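Local coordinates for ORF10 (Moritella marina, PDB 6RIW), which forms the ketosynthase–chain length factor part of a polyunsaturated fatty acid synthase, and probably contributes 3-oxoacyl-[acyl-carrier-protein] synthase activity to chain elongation, at residues G288-G296 with S650-A659; I846-N856 with L880-H889. All coordinates share one frame; numbering follows the deposited sequence.

Contact 1 (G288-G296 with S650-A659); sequences GALSNDGKG and SALWDFSGPA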
loop_
_atom_site.group_PDB
_atom_site.type_symbol
_atom_site.label_atom_id
_atom_site.label_comp_id
_atom_site.label_asym_id
_atom_site.label_seq_id
_atom_site.Cartn_x
_atom_site.Cartn_y
_atom_site.Cartn_z
ATOM N N GLY A 288 8.520 -13.024 -17.313
ATOM C CA GLY A 288 7.536 -11.963 -17.267
ATOM C C GLY A 288 8.236 -10.639 -17.079
ATOM O O GLY A 288 9.465 -10.567 -17.004
ATOM N N ALA A 289 7.424 -9.590 -16.993
ATOM C CA ALA A 289 7.985 -8.253 -16.950
ATOM C C ALA A 289 6.992 -7.282 -16.344
ATOM O O ALA A 289 5.779 -7.512 -16.315
ATOM C CB ALA A 289 8.384 -7.752 -18.338
ATOM N N LEU A 290 7.541 -6.165 -15.899
ATOM C CA LEU A 290 6.775 -5.030 -15.422
ATOM C C LEU A 290 7.093 -3.820 -16.291
ATOM O O LEU A 290 8.138 -3.749 -16.947
ATOM C CB LEU A 290 7.110 -4.732 -13.958
ATOM C CG LEU A 290 7.280 -5.982 -13.101
ATOM C CD1 LEU A 290 8.002 -5.636 -11.784
ATOM C CD2 LEU A 290 5.919 -6.660 -12.848
ATOM N N SER A 291 6.173 -2.871 -16.310
ATOM C CA SER A 291 6.423 -1.608 -16.987
ATOM C C SER A 291 5.427 -0.585 -16.480
ATOM O O SER A 291 4.374 -0.929 -15.935
ATOM C CB SER A 291 6.318 -1.757 -18.508
ATOM O OG SER A 291 4.959 -1.644 -18.932
ATOM N N ASN A 292 5.774 0.680 -16.673
ATOM C CA ASN A 292 4.834 1.770 -16.484
ATOM C C ASN A 292 4.535 2.433 -17.819
ATOM O O ASN A 292 5.401 2.498 -18.693
ATOM C CB ASN A 292 5.368 2.803 -15.511
ATOM C CG ASN A 292 4.288 3.674 -15.010
ATOM O OD1 ASN A 292 4.050 4.756 -15.547
ATOM N ND2 ASN A 292 3.564 3.190 -14.007
ATOM N N ASP A 293 3.291 2.921 -17.960
ATOM C CA ASP A 293 2.857 3.606 -19.174
ATOM C C ASP A 293 3.612 4.903 -19.417
ATOM O O ASP A 293 3.625 5.399 -20.549
ATOM C CB ASP A 293 1.363 3.928 -19.104
ATOM C CG ASP A 293 0.474 2.722 -19.404
ATOM O OD1 ASP A 293 0.998 1.644 -19.765
ATOM O OD2 ASP A 293 -0.768 2.865 -19.277
ATOM N N GLY A 294 4.222 5.481 -18.388
ATOM C CA GLY A 294 4.865 6.770 -18.593
ATOM C C GLY A 294 3.860 7.850 -18.954
ATOM O O GLY A 294 2.727 7.878 -18.460
ATOM N N LYS A 295 4.278 8.740 -19.857
ATOM C CA LYS A 295 3.535 9.949 -20.178
ATOM C C LYS A 295 2.468 9.682 -21.234
ATOM O O LYS A 295 2.660 8.876 -22.143
ATOM C CB LYS A 295 4.506 11.020 -20.688
ATOM C CG LYS A 295 3.923 12.406 -20.834
ATOM C CD LYS A 295 5.052 13.448 -20.863
ATOM C CE LYS A 295 4.726 14.628 -19.966
ATOM N NZ LYS A 295 4.024 14.192 -18.702
ATOM N N GLY A 296 1.333 10.371 -21.105
ATOM C CA GLY A 296 0.375 10.418 -22.197
ATOM C C GLY A 296 -1.093 10.382 -21.819
ATOM O O GLY A 296 -1.941 10.898 -22.557
ATOM N N SER A 650 6.412 8.998 -12.662
ATOM C CA SER A 650 6.696 8.298 -13.923
ATOM C C SER A 650 6.008 8.951 -15.111
ATOM O O SER A 650 6.544 8.927 -16.231
ATOM C CB SER A 650 6.255 6.836 -13.848
ATOM O OG SER A 650 6.894 6.178 -12.768
ATOM N N ALA A 651 4.811 9.504 -14.909
ATOM C CA ALA A 651 4.145 10.173 -16.024
ATOM C C ALA A 651 4.801 11.517 -16.324
ATOM O O ALA A 651 4.945 11.894 -17.494
ATOM C CB ALA A 651 2.648 10.342 -15.740
ATOM N N LEU A 652 5.226 12.238 -15.285
ATOM C CA LEU A 652 5.915 13.512 -15.480
ATOM C C LEU A 652 7.233 13.331 -16.225
ATOM O O LEU A 652 7.593 14.151 -17.083
ATOM C CB LEU A 652 6.166 14.187 -14.130
ATOM C CG LEU A 652 6.986 15.483 -14.147
ATOM C CD1 LEU A 652 6.226 16.578 -14.905
ATOM C CD2 LEU A 652 7.342 15.953 -12.727
ATOM N N TRP A 653 7.965 12.266 -15.917
ATOM C CA TRP A 653 9.287 12.037 -16.487
ATOM C C TRP A 653 9.268 11.047 -17.642
ATOM O O TRP A 653 10.330 10.754 -18.206
ATOM C CB TRP A 653 10.251 11.547 -15.396
ATOM C CG TRP A 653 10.690 12.630 -14.445
ATOM C CD1 TRP A 653 9.965 13.176 -13.415
ATOM C CD2 TRP A 653 11.947 13.310 -14.448
ATOM N NE1 TRP A 653 10.700 14.147 -12.778
ATOM C CE2 TRP A 653 11.922 14.247 -13.391
ATOM C CE3 TRP A 653 13.106 13.205 -15.234
ATOM C CZ2 TRP A 653 13.007 15.077 -13.102
ATOM C CZ3 TRP A 653 14.175 14.034 -14.951
ATOM C CH2 TRP A 653 14.125 14.949 -13.889
ATOM N N ASP A 654 8.092 10.518 -17.997
ATOM C CA ASP A 654 7.958 9.459 -18.998
ATOM C C ASP A 654 8.866 8.265 -18.684
ATOM O O ASP A 654 9.553 7.735 -19.560
ATOM C CB ASP A 654 8.226 10.016 -20.409
ATOM C CG ASP A 654 7.698 9.116 -21.519
ATOM O OD1 ASP A 654 6.720 8.340 -21.295
ATOM O OD2 ASP A 654 8.284 9.188 -22.633
ATOM N N PHE A 655 8.870 7.821 -17.424
ATOM C CA PHE A 655 9.657 6.649 -17.053
ATOM C C PHE A 655 8.879 5.383 -17.370
ATOM O O PHE A 655 7.649 5.362 -17.287
ATOM C CB PHE A 655 9.989 6.665 -15.551
ATOM C CG PHE A 655 11.026 7.688 -15.152
ATOM C CD1 PHE A 655 12.025 8.075 -16.035
ATOM C CD2 PHE A 655 11.012 8.236 -13.872
ATOM C CE1 PHE A 655 13.006 9.019 -15.638
ATOM C CE2 PHE A 655 11.971 9.166 -13.469
ATOM C CZ PHE A 655 12.974 9.557 -14.359
ATOM N N SER A 656 9.608 4.305 -17.678
ATOM C CA SER A 656 8.987 3.035 -18.031
ATOM C C SER A 656 9.271 1.896 -17.049
ATOM O O SER A 656 8.792 0.775 -17.277
ATOM C CB SER A 656 9.432 2.591 -19.440
ATOM O OG SER A 656 10.842 2.373 -19.497
ATOM N N GLY A 657 10.038 2.125 -15.983
ATOM C CA GLY A 657 10.246 1.084 -14.989
ATOM C C GLY A 657 9.038 0.918 -14.087
ATOM O O GLY A 657 8.051 1.658 -14.163
ATOM N N PRO A 658 9.083 -0.095 -13.219
ATOM C CA PRO A 658 7.975 -0.280 -12.267
ATOM C C PRO A 658 7.845 0.918 -11.330
ATOM O O PRO A 658 8.842 1.500 -10.909
ATOM C CB PRO A 658 8.365 -1.558 -11.512
ATOM C CG PRO A 658 9.859 -1.652 -11.651
ATOM C CD PRO A 658 10.155 -1.084 -13.029
ATOM N N ALA A 659 6.597 1.297 -11.024
ATOM C CA ALA A 659 6.286 2.423 -10.150
ATOM C C ALA A 659 5.286 1.925 -9.117
ATOM O O ALA A 659 4.121 1.672 -9.448
ATOM C CB ALA A 659 5.707 3.602 -10.934
HETATM O O HOH W 1 4.373 0.491 -12.606
#

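Contact 2 (I846-N856 with L880-H889); sequences IIKTALLLDQN and LILSSSAQAH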
loop_
_atom_site.group_PDB
_atom_site.type_symbol
_atom_site.label_atom_id
_atom_site.label_comp_id
_atom_site.label_asym_id
_atom_site.label_seq_id
_atom_site.Cartn_x
_atom_site.Cartn_y
_atom_site.Cartn_z
ATOM N N ILE A 846 18.935 7.747 6.433
ATOM C CA ILE A 846 19.849 7.593 5.296
ATOM C C ILE A 846 20.342 8.952 4.830
ATOM O O ILE A 846 21.541 9.144 4.567
ATOM C CB ILE A 846 19.158 6.818 4.159
ATOM C CG1 ILE A 846 19.096 5.325 4.512
ATOM C CG2 ILE A 846 19.913 7.037 2.817
ATOM C CD1 ILE A 846 18.268 4.467 3.510
ATOM N N ILE A 847 19.444 9.933 4.745
ATOM C CA ILE A 847 19.850 11.230 4.204
ATOM C C ILE A 847 20.769 11.974 5.175
ATOM O O ILE A 847 21.776 12.567 4.750
ATOM C CB ILE A 847 18.615 12.061 3.827
ATOM C CG1 ILE A 847 17.969 11.415 2.588
ATOM C CG2 ILE A 847 19.008 13.552 3.557
ATOM C CD1 ILE A 847 16.771 12.182 2.051
ATOM N N LYS A 848 20.454 11.964 6.483
ATOM C CA LYS A 848 21.401 12.508 7.461
ATOM C C LYS A 848 22.785 11.885 7.282
ATOM O O LYS A 848 23.807 12.589 7.243
ATOM C CB LYS A 848 20.928 12.257 8.895
ATOM C CG LYS A 848 22.030 12.560 9.934
ATOM C CD LYS A 848 21.626 12.206 11.372
ATOM C CE LYS A 848 22.825 12.194 12.332
ATOM N NZ LYS A 848 22.434 11.751 13.702
ATOM N N THR A 849 22.823 10.556 7.215
ATOM C CA THR A 849 24.088 9.830 7.139
ATOM C C THR A 849 24.812 10.130 5.834
ATOM O O THR A 849 26.029 10.372 5.828
ATOM C CB THR A 849 23.824 8.334 7.283
ATOM O OG1 THR A 849 23.197 8.072 8.547
ATOM C CG2 THR A 849 25.114 7.521 7.179
ATOM N N ALA A 850 24.078 10.138 4.716
ATOM C CA ALA A 850 24.708 10.463 3.434
ATOM C C ALA A 850 25.256 11.888 3.413
ATOM O O ALA A 850 26.335 12.128 2.860
ATOM C CB ALA A 850 23.716 10.261 2.290
ATOM N N LEU A 851 24.534 12.853 4.006
ATOM C CA LEU A 851 25.051 14.227 4.036
ATOM C C LEU A 851 26.329 14.314 4.867
ATOM O O LEU A 851 27.284 14.996 4.471
ATOM C CB LEU A 851 23.989 15.199 4.569
ATOM C CG LEU A 851 22.753 15.530 3.704
ATOM C CD1 LEU A 851 21.700 16.345 4.497
ATOM C CD2 LEU A 851 23.117 16.279 2.404
ATOM N N LEU A 852 26.371 13.625 6.015
ATOM C CA LEU A 852 27.564 13.643 6.859
ATOM C C LEU A 852 28.755 13.024 6.147
ATOM O O LEU A 852 29.867 13.554 6.212
ATOM C CB LEU A 852 27.313 12.879 8.159
ATOM C CG LEU A 852 26.400 13.526 9.210
ATOM C CD1 LEU A 852 26.445 12.696 10.505
ATOM C CD2 LEU A 852 26.787 14.975 9.474
ATOM N N LEU A 853 28.547 11.882 5.495
ATOM C CA LEU A 853 29.620 11.243 4.738
ATOM C C LEU A 853 30.049 12.063 3.526
ATOM O O LEU A 853 31.240 12.077 3.186
ATOM C CB LEU A 853 29.180 9.851 4.306
ATOM C CG LEU A 853 29.054 8.864 5.461
ATOM C CD1 LEU A 853 28.284 7.650 4.948
ATOM C CD2 LEU A 853 30.406 8.457 6.009
ATOM N N ASP A 854 29.115 12.752 2.871
ATOM C CA ASP A 854 29.475 13.632 1.768
ATOM C C ASP A 854 30.377 14.780 2.213
ATOM O O ASP A 854 31.139 15.312 1.395
ATOM C CB ASP A 854 28.222 14.200 1.117
ATOM C CG ASP A 854 28.533 14.911 -0.191
ATOM O OD1 ASP A 854 29.169 14.285 -1.058
ATOM O OD2 ASP A 854 28.169 16.092 -0.358
ATOM N N GLN A 855 30.288 15.177 3.479
ATOM C CA GLN A 855 31.104 16.242 4.067
ATOM C C GLN A 855 32.451 15.756 4.592
ATOM O O GLN A 855 33.237 16.579 5.070
ATOM C CB GLN A 855 30.350 16.902 5.238
ATOM C CG GLN A 855 29.173 17.718 4.851
ATOM C CD GLN A 855 28.214 17.962 6.043
ATOM O OE1 GLN A 855 27.078 18.388 5.843
ATOM N NE2 GLN A 855 28.671 17.679 7.266
ATOM N N ASN A 856 32.718 14.450 4.558
ATOM C CA ASN A 856 33.902 13.894 5.201
ATOM C C ASN A 856 35.169 14.472 4.578
ATOM O O ASN A 856 35.300 14.539 3.354
ATOM C CB ASN A 856 33.894 12.367 5.072
ATOM C CG ASN A 856 35.109 11.716 5.724
ATOM O OD1 ASN A 856 35.441 12.016 6.867
ATOM N ND2 ASN A 856 35.772 10.814 4.997
ATOM N N LEU A 880 22.262 -1.262 8.122
ATOM C CA LEU A 880 22.866 -0.772 6.888
ATOM C C LEU A 880 24.262 -0.252 7.176
ATOM O O LEU A 880 24.525 0.288 8.254
ATOM C CB LEU A 880 22.063 0.369 6.258
ATOM C CG LEU A 880 20.666 0.051 5.750
ATOM C CD1 LEU A 880 19.675 0.097 6.892
ATOM C CD2 LEU A 880 20.270 1.080 4.678
ATOM N N ILE A 881 25.139 -0.383 6.188
ATOM C CA ILE A 881 26.460 0.247 6.226
ATOM C C ILE A 881 26.543 1.208 5.051
ATOM O O ILE A 881 26.350 0.798 3.903
ATOM C CB ILE A 881 27.602 -0.783 6.140
ATOM C CG1 ILE A 881 27.526 -1.815 7.274
ATOM C CG2 ILE A 881 28.936 -0.050 6.103
ATOM C CD1 ILE A 881 27.665 -1.198 8.698
ATOM N N LEU A 882 26.823 2.477 5.331
ATOM C CA LEU A 882 27.046 3.478 4.300
ATOM C C LEU A 882 28.493 3.943 4.388
ATOM O O LEU A 882 29.090 3.924 5.470
ATOM C CB LEU A 882 26.121 4.689 4.477
ATOM C CG LEU A 882 24.729 4.558 3.856
ATOM C CD1 LEU A 882 23.905 3.478 4.594
ATOM C CD2 LEU A 882 24.031 5.910 3.869
ATOM N N SER A 883 29.055 4.379 3.259
ATOM C CA SER A 883 30.467 4.752 3.268
ATOM C C SER A 883 30.674 6.020 2.457
ATOM O O SER A 883 29.919 6.314 1.526
ATOM C CB SER A 883 31.337 3.588 2.753
ATOM O OG SER A 883 31.162 3.412 1.360
ATOM N N SER A 884 31.683 6.800 2.851
ATOM C CA SER A 884 32.000 8.015 2.130
ATOM C C SER A 884 32.642 7.678 0.791
ATOM O O SER A 884 33.153 6.577 0.573
ATOM C CB SER A 884 32.933 8.909 2.958
ATOM O OG SER A 884 34.102 8.198 3.320
ATOM N N SER A 885 32.628 8.655 -0.097
ATOM C CA SER A 885 33.150 8.503 -1.447
ATOM C C SER A 885 34.281 9.504 -1.675
ATOM O O SER A 885 34.623 10.308 -0.794
ATOM C CB SER A 885 32.038 8.698 -2.468
ATOM O OG SER A 885 31.675 10.058 -2.531
ATOM N N ALA A 886 34.826 9.472 -2.899
ATOM C CA ALA A 886 36.054 10.202 -3.206
ATOM C C ALA A 886 35.836 11.706 -3.259
ATOM O O ALA A 886 36.705 12.468 -2.823
ATOM C CB ALA A 886 36.642 9.708 -4.539
ATOM N N GLN A 887 34.711 12.159 -3.823
ATOM C CA GLN A 887 34.437 13.571 -4.037
ATOM C C GLN A 887 33.124 13.943 -3.367
ATOM O O GLN A 887 32.261 13.088 -3.168
ATOM C CB GLN A 887 34.288 13.921 -5.530
ATOM C CG GLN A 887 35.346 13.395 -6.473
ATOM C CD GLN A 887 35.272 14.065 -7.857
ATOM O OE1 GLN A 887 34.635 15.117 -8.024
ATOM N NE2 GLN A 887 35.883 13.428 -8.864
ATOM N N ALA A 888 32.954 15.236 -3.083
ATOM C CA ALA A 888 31.643 15.746 -2.704
ATOM C C ALA A 888 30.746 15.806 -3.934
ATOM O O ALA A 888 31.211 16.080 -5.044
ATOM C CB ALA A 888 31.758 17.131 -2.063
ATOM N N HIS A 889 29.462 15.495 -3.736
ATOM C CA HIS A 889 28.472 15.580 -4.797
ATOM C C HIS A 889 28.404 16.988 -5.363
ATOM O O HIS A 889 28.361 17.965 -4.618
ATOM C CB HIS A 889 27.097 15.182 -4.234
ATOM C CG HIS A 889 25.943 15.537 -5.113
ATOM N ND1 HIS A 889 25.454 14.679 -6.073
ATOM C CD2 HIS A 889 25.113 16.611 -5.110
ATOM C CE1 HIS A 889 24.394 15.223 -6.650
ATOM N NE2 HIS A 889 24.173 16.399 -6.091
HETATM O O HOH W 2 28.083 18.149 -1.984
#

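Contact 1 (G288-G296 with S650-A659)
Asn292 and Ser656 meet backbone to backbone at the end of strand 283-292. Asn292 N donates to Ser656 O over 3.1 Å, arriving from above the carbonyl plane and not on a lone pair, and Ser291 CA adds a C-H...O contact of 3.4 Å to the same oxygen. Lys295 supplies two further hydrogen bonds, both to the region where helix 642-653 gives way to loop. The backbone N of Lys295 makes an almost straight bond (176°) of 2.9 Å to Asp654 OD1, on the anti side and somewhat out of the carboxylate plane; Lys305 forms a salt bridge with the same oxygen, which is thus gripped twice. The side chain of Lys295, bent near its end, curls over the carbonyl of Ala651 and brings NZ to 2.8 Å from Ala651 O.

The amide of Asn292 works in both directions. With CG anti to the backbone N (chi1 -163°), Asn292 OD1 accepts from Gly294 N at 2.9 Å in an Asx turn. ND2 donates to Gly441 O and to a water that also takes the N-H of Ala659, a set of bonds that fixes the rotation of the amide.

Van der Waals contacts fill in the rest. Leu290 crosses Pro658 at about a right angle, CD1 lying 4.1 Å from Pro658 CB, and Tyr201 of helix 198-211 touches both. Gly294, lacking a side chain, brings its CA to 3.4 Å from Phe655 O, a buried carbonyl oxygen with no hydrogen-bonding partner in the model.

Because 288-296 belongs to the first ketosynthase-like half and 650-659 to the second, these interactions form part of the pseudo-dimer interface of two thiolase folds, where strands 189-193 and 659-663 also pair antiparallel, as subunits do in ketosynthase dimers.

Contact 2 (I846-N856 with L880-H889)
Leu880 begins the strand's side of the contact by meeting Ile846 at about a right angle, the methyl carbons Leu880 CD2 and Ile846 CD1 standing 4.1 Å apart. Two residues on, Leu882 buries more area than any other residue of the strand's side. Leu882 CD2 reaches Thr849 CG2, 3.8 Å away, while Leu882 CB receives Leu853 CD1 at 3.7 Å. Thr849 can offer this methyl because CG2 is anti to its backbone N; OG1 turns instead to Ser845 O within the helix.

Helix 846-854 runs nearly along the strand, the segment axes 7.7 Å apart and inclined by 25°. Strand 865-870 also touches Thr849 and Leu853, whereas Ile846, Ile847, Ala850 and Leu851 touch strand 469-478, consistent with the buried central helix layer of the thiolase fold in the second, chain-length-factor half.

At Ser884 the helix end comes close: Ser884 CB lies 3.6 Å from Leu853 O, and CD2 of Leu853 packs beside the serine backbone. Ser884 OG is hydrogen-bonded to the backbone N of Ser863 and Lys864. The chain then loops back, and Ala888 settles against the carboxylate of Asp854. His889 N donates to the syn lone pair of Asp854 OD1 over 3.0 Å, with an angle of 161° at the hydrogen. A water donates both to Asp854 OD2, at 2.6 Å, and to His889 O, so each carboxylate oxygen holds part of the returning loop. The imidazole leads away from the helix and stacks with Tyr762; ND1 is hydrogen-bonded to Gln760 O and NE2 to Asp567 OD1.

Placed in series along the chain, the two contacts illustrate two levels of assembly in one didomain. Contact 1 joins the ketosynthase half to the chain-length-factor half, with segments 354 residues apart at their closest ends; contact 2 lies inside the second half, between segments 24 positions apart at their closest ends. Their centres are about 30 Å apart, and the nearest atoms remain about 13 Å from each other, so neither touches the other. Contact 1 is the more central, its centre about 18 Å from that of the chain against about 30 Å for contact 2. It also lies nearer the magnesium site of Met1 and Lys286: the side chain of Leu290 is about 14 Å from the ion, whereas contact 2 is remote from that site.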